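Local structure of L-amino acid deaminase (Proteus vulgaris, 5I39) at residues 115-120 with 287-292; 277-282 with 329-334; 52-57 with 191-196; 95-100 with 143-148. The protein binds flavin-adenine dinucleotide and, as a membrane-bound L-amino acid deaminase, probably uses the flavin to oxidise L-amino acids. All coordinates share one frame; numbering follows the deposited sequence.

Contact 1 of 4, residues 115-120 with 287-292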
# COMPACT_ATOMS: atom_id res chain seq x y z
N THR A 115 11.55 1.56 7.35
CA THR A 115 12.19 1.69 6.02
C THR A 115 11.64 2.83 5.17
O THR A 115 12.15 3.06 4.08
CB THR A 115 12.29 0.40 5.17
OG1 THR A 115 11.00 0.02 4.67
CG2 THR A 115 12.94 -0.72 5.95
N TYR A 116 10.65 3.58 5.66
CA TYR A 116 10.15 4.70 4.87
C TYR A 116 11.26 5.73 4.67
O TYR A 116 11.95 6.11 5.63
CB TYR A 116 8.94 5.39 5.47
CG TYR A 116 8.32 6.37 4.48
CD1 TYR A 116 7.53 5.90 3.44
CD2 TYR A 116 8.56 7.74 4.56
CE1 TYR A 116 6.98 6.77 2.50
CE2 TYR A 116 8.01 8.61 3.63
CZ TYR A 116 7.21 8.12 2.61
OH TYR A 116 6.63 8.96 1.69
N ARG A 117 11.42 6.16 3.42
CA ARG A 117 12.36 7.21 3.05
C ARG A 117 11.69 8.17 2.09
O ARG A 117 10.90 7.74 1.24
CB ARG A 117 13.59 6.63 2.35
CG ARG A 117 14.39 5.63 3.17
CD ARG A 117 15.18 6.30 4.28
NE ARG A 117 15.98 5.33 5.03
CZ ARG A 117 15.56 4.58 6.05
NH1 ARG A 117 14.31 4.68 6.50
NH2 ARG A 117 16.39 3.74 6.64
N THR A 118 12.00 9.45 2.22
CA THR A 118 11.66 10.43 1.19
C THR A 118 12.81 10.37 0.19
O THR A 118 13.94 10.76 0.50
CB THR A 118 11.45 11.82 1.79
OG1 THR A 118 10.30 11.77 2.64
CG2 THR A 118 11.17 12.84 0.71
N GLN A 119 12.50 9.87 -1.00
CA GLN A 119 13.49 9.39 -1.96
C GLN A 119 13.57 10.18 -3.25
O GLN A 119 14.67 10.43 -3.75
CB GLN A 119 13.14 7.94 -2.28
CG GLN A 119 13.99 7.30 -3.37
CD GLN A 119 13.65 5.85 -3.52
OE1 GLN A 119 12.53 5.50 -3.88
NE2 GLN A 119 14.61 4.98 -3.22
N GLY A 120 12.42 10.52 -3.83
CA GLY A 120 12.39 11.17 -5.13
C GLY A 120 12.27 10.17 -6.26
O GLY A 120 12.87 9.09 -6.23
N GLU A 287 15.59 2.01 -5.14
CA GLU A 287 16.54 1.62 -4.11
C GLU A 287 15.83 1.42 -2.77
O GLU A 287 15.06 2.27 -2.33
CB GLU A 287 17.63 2.68 -3.94
CG GLU A 287 18.79 2.15 -3.09
CD GLU A 287 19.86 3.17 -2.82
OE1 GLU A 287 19.63 4.38 -3.02
OE2 GLU A 287 20.95 2.75 -2.37
N GLN A 288 16.11 0.28 -2.15
CA GLN A 288 15.61 -0.03 -0.81
C GLN A 288 16.51 0.59 0.26
O GLN A 288 17.60 1.08 -0.04
CB GLN A 288 15.55 -1.55 -0.61
CG GLN A 288 14.63 -2.26 -1.58
CD GLN A 288 13.91 -3.41 -0.93
OE1 GLN A 288 14.52 -4.34 -0.39
NE2 GLN A 288 12.61 -3.36 -0.95
N ALA A 289 16.05 0.56 1.50
CA ALA A 289 16.77 1.22 2.60
C ALA A 289 18.14 0.61 2.88
O ALA A 289 19.01 1.29 3.41
CB ALA A 289 15.91 1.22 3.86
N ASP A 290 18.32 -0.66 2.50
CA ASP A 290 19.61 -1.35 2.66
C ASP A 290 20.49 -1.34 1.41
O ASP A 290 21.51 -2.02 1.38
CB ASP A 290 19.37 -2.80 3.13
CG ASP A 290 18.67 -3.67 2.10
OD1 ASP A 290 18.22 -3.14 1.05
OD2 ASP A 290 18.55 -4.88 2.34
N GLY A 291 20.10 -0.61 0.37
CA GLY A 291 20.89 -0.52 -0.87
C GLY A 291 20.62 -1.60 -1.90
O GLY A 291 21.22 -1.57 -2.97
N THR A 292 19.75 -2.56 -1.60
CA THR A 292 19.23 -3.46 -2.63
C THR A 292 18.26 -2.67 -3.51
O THR A 292 17.88 -1.55 -3.17
CB THR A 292 18.54 -4.70 -2.02
OG1 THR A 292 17.44 -4.29 -1.19
CG2 THR A 292 19.52 -5.53 -1.19
O HOH W 1 19.02 2.87 5.90
O HOH W 2 17.41 6.07 -2.85

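Contact 2 of 4, residues 277-282 with 329-334. With EDO (1,2-ethanediol), chain G.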
# COMPACT_ATOMS: atom_id res chain seq x y z
N VAL A 277 13.24 5.25 -10.35
CA VAL A 277 13.36 5.59 -11.77
C VAL A 277 12.32 4.82 -12.56
O VAL A 277 12.10 3.63 -12.31
CB VAL A 277 14.79 5.27 -12.27
CG1 VAL A 277 14.90 5.37 -13.79
CG2 VAL A 277 15.79 6.20 -11.60
N ALA A 278 11.71 5.50 -13.53
CA ALA A 278 10.73 4.91 -14.44
C ALA A 278 11.00 5.45 -15.84
O ALA A 278 10.92 6.67 -16.06
CB ALA A 278 9.32 5.26 -14.00
N LEU A 279 11.32 4.56 -16.77
CA LEU A 279 11.74 4.96 -18.11
C LEU A 279 10.95 4.21 -19.18
O LEU A 279 10.50 3.09 -18.95
CB LEU A 279 13.22 4.66 -18.34
CG LEU A 279 14.19 5.26 -17.32
CD1 LEU A 279 15.58 4.66 -17.47
CD2 LEU A 279 14.24 6.77 -17.46
N PRO A 280 10.83 4.82 -20.38
CA PRO A 280 10.36 4.09 -21.56
C PRO A 280 11.13 2.79 -21.77
O PRO A 280 12.29 2.69 -21.38
CB PRO A 280 10.64 5.06 -22.71
CG PRO A 280 10.56 6.40 -22.08
CD PRO A 280 11.12 6.23 -20.70
N GLY A 281 10.47 1.81 -22.37
CA GLY A 281 11.01 0.46 -22.50
C GLY A 281 10.79 -0.40 -21.26
O GLY A 281 11.39 -1.46 -21.13
N GLY A 282 9.91 0.05 -20.37
CA GLY A 282 9.54 -0.69 -19.17
C GLY A 282 10.65 -0.88 -18.15
O GLY A 282 10.77 -1.96 -17.57
N LYS A 329 20.05 -3.86 -16.95
CA LYS A 329 21.52 -3.85 -16.96
C LYS A 329 22.10 -3.17 -18.19
O LYS A 329 23.15 -2.54 -18.10
CB LYS A 329 22.04 -5.29 -16.84
CG LYS A 329 21.78 -5.90 -15.48
CD LYS A 329 21.96 -7.40 -15.48
CE LYS A 329 21.57 -7.99 -14.14
NZ LYS A 329 21.69 -9.47 -14.11
N ALA A 330 21.43 -3.30 -19.33
CA ALA A 330 21.85 -2.61 -20.55
C ALA A 330 21.73 -1.09 -20.40
O ALA A 330 22.60 -0.34 -20.84
CB ALA A 330 21.05 -3.08 -21.75
N GLU A 331 20.65 -0.64 -19.75
CA GLU A 331 20.43 0.79 -19.55
C GLU A 331 21.28 1.36 -18.41
O GLU A 331 21.73 2.51 -18.49
CB GLU A 331 18.94 1.07 -19.30
CG GLU A 331 18.58 2.55 -19.17
CD GLU A 331 19.03 3.40 -20.34
OE1 GLU A 331 19.04 2.91 -21.50
OE2 GLU A 331 19.40 4.57 -20.11
N PHE A 332 21.49 0.57 -17.36
CA PHE A 332 22.32 0.95 -16.22
C PHE A 332 23.33 -0.16 -15.93
O PHE A 332 23.06 -1.05 -15.12
CB PHE A 332 21.44 1.22 -14.99
CG PHE A 332 20.73 2.53 -15.04
CD1 PHE A 332 21.35 3.69 -14.59
CD2 PHE A 332 19.43 2.62 -15.54
CE1 PHE A 332 20.70 4.91 -14.64
CE2 PHE A 332 18.78 3.84 -15.60
CZ PHE A 332 19.41 4.99 -15.15
N PRO A 333 24.50 -0.12 -16.61
CA PRO A 333 25.55 -1.12 -16.40
C PRO A 333 26.06 -1.24 -14.96
O PRO A 333 26.68 -2.25 -14.62
CB PRO A 333 26.67 -0.66 -17.34
CG PRO A 333 25.96 0.08 -18.42
CD PRO A 333 24.84 0.79 -17.73
N ALA A 334 25.78 -0.24 -14.12
CA ALA A 334 25.98 -0.37 -12.67
C ALA A 334 25.37 -1.63 -12.06
O ALA A 334 25.87 -2.12 -11.05
CB ALA A 334 25.44 0.86 -11.96
C1 EDO G . 19.58 -11.69 -16.08
O1 EDO G . 20.16 -10.38 -16.18
C2 EDO G . 20.68 -12.73 -15.84
O2 EDO G . 21.46 -12.44 -14.67

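Contact 3 of 4, residues 52-57 with 191-196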
# COMPACT_ATOMS: atom_id res chain seq x y z
N THR A 52 -5.93 0.86 10.38
CA THR A 52 -7.25 1.22 10.91
C THR A 52 -7.33 0.90 12.40
O THR A 52 -7.83 1.71 13.17
CB THR A 52 -8.39 0.55 10.12
OG1 THR A 52 -8.26 0.86 8.73
CG2 THR A 52 -9.73 1.06 10.59
N ALA A 53 -6.84 -0.27 12.80
CA ALA A 53 -6.82 -0.65 14.22
C ALA A 53 -6.04 0.35 15.07
O ALA A 53 -6.51 0.74 16.14
CB ALA A 53 -6.23 -2.05 14.37
N ILE A 54 -4.88 0.77 14.60
CA ILE A 54 -4.09 1.77 15.31
C ILE A 54 -4.89 3.06 15.50
O ILE A 54 -4.92 3.64 16.59
CB ILE A 54 -2.77 2.07 14.56
CG1 ILE A 54 -1.82 0.88 14.68
CG2 ILE A 54 -2.09 3.33 15.10
CD1 ILE A 54 -0.71 0.86 13.64
N ASN A 55 -5.53 3.52 14.43
CA ASN A 55 -6.32 4.74 14.48
C ASN A 55 -7.46 4.64 15.51
O ASN A 55 -7.71 5.57 16.26
CB ASN A 55 -6.86 5.05 13.09
CG ASN A 55 -7.47 6.43 12.99
OD1 ASN A 55 -8.61 6.64 13.38
ND2 ASN A 55 -6.71 7.38 12.45
N LEU A 56 -8.13 3.48 15.54
CA LEU A 56 -9.22 3.26 16.48
C LEU A 56 -8.77 3.21 17.94
O LEU A 56 -9.44 3.76 18.81
CB LEU A 56 -9.97 1.99 16.11
CG LEU A 56 -10.76 2.10 14.80
CD1 LEU A 56 -11.09 0.72 14.27
CD2 LEU A 56 -12.03 2.92 14.98
N VAL A 57 -7.63 2.58 18.21
CA VAL A 57 -7.10 2.53 19.58
C VAL A 57 -6.75 3.94 20.08
O VAL A 57 -6.98 4.26 21.24
CB VAL A 57 -5.90 1.57 19.71
CG1 VAL A 57 -5.18 1.73 21.04
CG2 VAL A 57 -6.37 0.13 19.55
N PHE A 191 5.37 -5.15 8.85
CA PHE A 191 5.76 -5.90 10.04
C PHE A 191 6.05 -4.97 11.21
O PHE A 191 5.62 -5.22 12.33
CB PHE A 191 6.93 -6.83 9.73
CG PHE A 191 6.63 -7.80 8.62
CD1 PHE A 191 5.86 -8.93 8.86
CD2 PHE A 191 7.07 -7.54 7.33
CE1 PHE A 191 5.55 -9.81 7.82
CE2 PHE A 191 6.76 -8.41 6.29
CZ PHE A 191 6.01 -9.54 6.54
N VAL A 192 6.76 -3.88 10.94
CA VAL A 192 6.98 -2.85 11.96
C VAL A 192 5.64 -2.27 12.43
O VAL A 192 5.43 -2.09 13.62
CB VAL A 192 7.95 -1.75 11.45
CG1 VAL A 192 7.98 -0.55 12.38
CG2 VAL A 192 9.35 -2.33 11.30
N MSE A 193 4.73 -2.01 11.50
CA MSE A 193 3.42 -1.45 11.87
C MSE A 193 2.62 -2.43 12.70
O MSE A 193 1.94 -2.02 13.64
CB MSE A 193 2.61 -1.01 10.65
CG MSE A 193 3.23 0.10 9.80
SE MSE A 193 3.98 1.59 10.85
CE MSE A 193 2.47 2.05 12.01
N ALA A 194 2.69 -3.72 12.38
CA ALA A 194 1.99 -4.75 13.16
C ALA A 194 2.51 -4.85 14.60
O ALA A 194 1.72 -4.96 15.54
CB ALA A 194 2.08 -6.10 12.48
N GLU A 195 3.83 -4.84 14.77
CA GLU A 195 4.42 -4.89 16.11
C GLU A 195 4.02 -3.66 16.91
O GLU A 195 3.73 -3.75 18.10
CB GLU A 195 5.95 -5.01 16.05
CG GLU A 195 6.46 -6.38 15.66
CD GLU A 195 6.15 -7.46 16.67
OE1 GLU A 195 5.26 -7.26 17.53
OE2 GLU A 195 6.80 -8.52 16.60
N TYR A 196 4.00 -2.50 16.25
CA TYR A 196 3.56 -1.27 16.88
C TYR A 196 2.09 -1.36 17.31
O TYR A 196 1.75 -1.00 18.43
CB TYR A 196 3.79 -0.09 15.94
CG TYR A 196 3.26 1.23 16.44
CD1 TYR A 196 3.91 1.92 17.47
CD2 TYR A 196 2.13 1.81 15.87
CE1 TYR A 196 3.43 3.15 17.91
CE2 TYR A 196 1.65 3.03 16.30
CZ TYR A 196 2.30 3.70 17.32
OH TYR A 196 1.79 4.92 17.72

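Contact 4 of 4, residues 95-100 with 143-148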
# COMPACT_ATOMS: atom_id res chain seq x y z
N LEU A 95 -5.65 11.79 -0.95
CA LEU A 95 -5.40 10.54 -0.24
C LEU A 95 -3.91 10.16 -0.31
O LEU A 95 -3.31 9.75 0.69
CB LEU A 95 -6.28 9.44 -0.83
CG LEU A 95 -6.38 8.13 -0.08
CD1 LEU A 95 -7.12 8.28 1.24
CD2 LEU A 95 -7.09 7.11 -0.95
N HIS A 96 -3.31 10.34 -1.48
CA HIS A 96 -1.89 10.07 -1.68
C HIS A 96 -0.96 11.16 -1.14
O HIS A 96 0.08 10.86 -0.56
CB HIS A 96 -1.61 9.82 -3.15
CG HIS A 96 -2.15 8.52 -3.63
ND1 HIS A 96 -1.41 7.65 -4.39
CD2 HIS A 96 -3.33 7.91 -3.40
CE1 HIS A 96 -2.12 6.57 -4.64
NE2 HIS A 96 -3.29 6.70 -4.04
N HIS A 97 -1.35 12.41 -1.34
CA HIS A 97 -0.56 13.57 -0.90
C HIS A 97 -0.44 13.58 0.62
O HIS A 97 0.65 13.72 1.18
CB HIS A 97 -1.24 14.82 -1.44
CG HIS A 97 -0.48 16.09 -1.24
ND1 HIS A 97 0.71 16.36 -1.87
CD2 HIS A 97 -0.81 17.21 -0.54
CE1 HIS A 97 1.10 17.58 -1.54
NE2 HIS A 97 0.20 18.11 -0.74
N LEU A 98 -1.58 13.42 1.30
CA LEU A 98 -1.61 13.31 2.76
C LEU A 98 -1.02 11.98 3.24
O LEU A 98 -0.39 11.93 4.29
CB LEU A 98 -3.03 13.49 3.30
CG LEU A 98 -3.55 14.92 3.46
CD1 LEU A 98 -3.56 15.70 2.16
CD2 LEU A 98 -4.95 14.88 4.06
N GLY A 99 -1.23 10.91 2.49
CA GLY A 99 -0.63 9.62 2.82
C GLY A 99 0.88 9.70 2.93
O GLY A 99 1.46 9.26 3.92
N LYS A 100 1.51 10.30 1.93
CA LYS A 100 2.96 10.52 1.96
C LYS A 100 3.38 11.37 3.16
O LYS A 100 4.36 11.07 3.83
CB LYS A 100 3.43 11.22 0.69
CG LYS A 100 3.40 10.37 -0.56
CD LYS A 100 3.39 11.22 -1.82
CE LYS A 100 4.53 12.22 -1.87
NZ LYS A 100 4.41 13.08 -3.07
N LYS A 143 -2.20 24.91 -9.43
CA LYS A 143 -3.16 26.02 -9.33
C LYS A 143 -4.16 25.84 -8.18
O LYS A 143 -4.74 26.82 -7.72
CB LYS A 143 -3.91 26.20 -10.65
CG LYS A 143 -2.99 26.66 -11.77
CD LYS A 143 -3.76 26.98 -13.04
CE LYS A 143 -4.32 25.75 -13.72
NZ LYS A 143 -5.07 26.13 -14.94
N ASN A 144 -4.35 24.61 -7.72
CA ASN A 144 -5.26 24.31 -6.62
C ASN A 144 -4.83 23.01 -5.95
O ASN A 144 -5.38 21.95 -6.22
CB ASN A 144 -6.70 24.24 -7.14
CG ASN A 144 -7.73 24.07 -6.03
OD1 ASN A 144 -7.42 24.19 -4.85
ND2 ASN A 144 -8.98 23.81 -6.42
N VAL A 145 -3.85 23.10 -5.06
CA VAL A 145 -3.28 21.89 -4.45
C VAL A 145 -4.33 21.18 -3.59
O VAL A 145 -4.43 19.95 -3.62
CB VAL A 145 -1.99 22.18 -3.65
CG1 VAL A 145 -1.48 20.93 -2.94
CG2 VAL A 145 -0.90 22.71 -4.58
N GLY A 146 -5.11 21.96 -2.84
CA GLY A 146 -6.15 21.42 -1.97
C GLY A 146 -5.66 21.06 -0.58
O GLY A 146 -6.38 20.43 0.19
N SER A 147 -4.44 21.47 -0.27
CA SER A 147 -3.78 21.16 0.99
C SER A 147 -2.68 22.18 1.23
O SER A 147 -2.10 22.69 0.26
CB SER A 147 -3.15 19.77 0.93
OG SER A 147 -2.34 19.50 2.06
N ASP A 148 -2.40 22.46 2.50
CA ASP A 148 -1.26 23.30 2.87
C ASP A 148 0.07 22.54 2.87
O ASP A 148 1.13 23.14 3.01
CB ASP A 148 -1.49 24.03 4.22
CG ASP A 148 -1.71 23.08 5.40
OD1 ASP A 148 -1.67 21.85 5.24
OD2 ASP A 148 -1.93 23.60 6.52

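Contact 1 of 4, residues 115-120 with 287-292
The type I beta turn from Gln288 to Gly291, in the loop joining strands 283-287 and 293-295, meets strand 117-123 and the residues leading into it through Ala289, Arg117, Thr115 and Gln119. Ala289 CB lies over one face of the Arg117 guanidinium, 3.8 Å from NH2 and offset toward its rim, while Thr115 CB approaches the same methyl at 3.9 Å. A bend at chi2 (-73°) folds the Arg117 chain back, and NH1 donates to Tyr116 O at 2.9 Å. NH2 forms a salt bridge with Asp113, and a water in the guanidinium plane links NH2 to Ala289 O. Gln119 NE2 donates to Glu287 O at 2.9 Å, on a lone pair in the carbonyl plane, but the bond is bent (137° at the hydrogen). The same NE2 gives to a second water, which in turn donates to Glu287 OE1, so one amide nitrogen serves both the backbone and the side chain of Glu287. Asp185 ties the two segments further, its backbone N to Thr115 OG1 and its OD2 to Ala289 N. Just past the turn, Asp290 OD1 accepts from Thr292 N at 3.1 Å, the mark of an Asx turn in a beta-hairpin loop.

Contact 2 of 4, residues 277-282 with 329-334
Leu279, Phe332 and Glu331 bring the last turn of helix 318-331 against strand 276-279, a member of the large mixed sheet, in a buried helix-on-sheet contact. Leu279 has the most surface buried here, and one branch does the touching. Its CD1 reaches Phe332 CE2 at 3.8 Å, lying in the plane of the ring at its edge, so the methyl meets the rim of the phenyl group. From the same methyl, Glu331 CG is 4.0 Å away, and the two side chains cross at about a right angle. Leu279 CG stands beside its backbone N (chi1 -54°), and from there CD1 is carried outward from the strand.

Phe332 is the first residue to leave helical backbone angles, and its ring is set toward the sheet just where the helix ends. Phe285, from the adjoining strand 283-287, meets that ring edge-to-face. Glu331 contributes its aliphatic part to the contact: CG is the touching atom, and the chain bends just beyond it at chi2 (54°) on its way to the carboxylate. Both carboxylate oxygens have partners elsewhere, OE1 with Thr170 OG1 and OE2 with Trp172 NE1, so the acid is satisfied despite being buried. On Lys329 the extended chain ends in NZ, which donates to O1 of a 1,2-ethanediol molecule at 2.7 Å.

Contact 3 of 4, residues 52-57 with 191-196
Ile54 projects from helix 47-58 into the angle between Met193 and Tyr196 on helix 189-199, and its CD1 touches both. That methyl lies 3.7 Å from Tyr196 CD2, in the plane of the phenol ring at its edge, and 3.8 Å from the terminal CE of Met193, which is selenomethionine here. The second branch adds to the grip, with Ile54 CG2 at 3.9 Å from Tyr196 CE2. The two ring carbons are thus met by different branches of one isoleucine, which crosses each partner at about a right angle.

Torsions decide how the partners arrive. Met193 is bent at both chi2 (-45°) and chi3 (-52°), a curled chain that brings CE nearer to Ile54 although its CB does not aim there. Tyr196 has CG anti to the backbone N (chi1 175°), which swings the ring edge toward helix 47-58. The nearest pair of CA atoms, those of Ile54 and Tyr196, is 8.4 Å apart, and side chains alone bridge the helices.

Beyond this shell, Met106 and Val110 of helix 106-110 pack on Met193, and Lys109 touches Tyr196. A GxGxxG pattern, Gly44, Gly46 and Gly49, runs into the start of helix 47-58, consistent with the Rossmann-type FAD fold, and Ala53 rests on strand 63-66. Carbon meets carbon at each of the three approaches of Ile54, so the helices associate here by dispersion and burial of apolar surface, without a directional bond.

Contact 4 of 4, residues 95-100 with 143-148
His97, on helix 90-103, points its side chain at the loop 143-148 that follows helix 128-143. Its CB aims toward the loop, and CG lies anti to the backbone N (chi1 -172°), carrying the imidazole outward from the helix. At the ring, CD2 makes the closest approach: Ser147 CB is 3.8 Å away and Ser147 OG is also at 3.8 Å, the hydroxyl oxygen lying in the ring plane at its edge. Next comes NE2, the ring nitrogen on the loop side, with Val145 CG1 at 4.0 Å. The imidazole and the valine side chain cross at about a right angle. The polar bond of NE2 is made just past the loop segment, to Ile149 O. The ring also meets that of Phe93, the planes inclined at about 25°.

Leu98, the next residue along, adds a second point of contact through its CD1, 4.0 Å from Ser147 OG. Its CB does not aim at the loop, but the end of the side chain comes closer. Ser147 OG bonds with the backbone N of Ile149, so the serine and the histidine use the backbone N and O of the same residue. The contact between the segments is therefore van der Waals packing, while His97 NE2 and Ser147 OG both find their polar partner in the Ile149 backbone, an arrangement consistent with Ile149 holding the loop against helix 90-103.

Overall arrangement
Contacts 1 and 2 reach the same mixed sheet, where strands 117-123 and 276-279 are parallel neighbours; their centres are 18 Å apart, with nearest atoms about 6 Å apart. Contact 3 lies in what is consistent with the Rossmann-type part of the fold, on the opposite side of the chain's centre from contact 2, 37 Å between centres. Contact 4 is nested within the chain loop that contact 3 closes, and it touches contact 1 where Tyr116 OH packs 3.8 Å from Lys100 O. Contacts 1, 3 and 4 keep some distance from FAD: the side chains of Gln119, Met193 and His97 lie about 10, 11 and 13 Å from it, respectively.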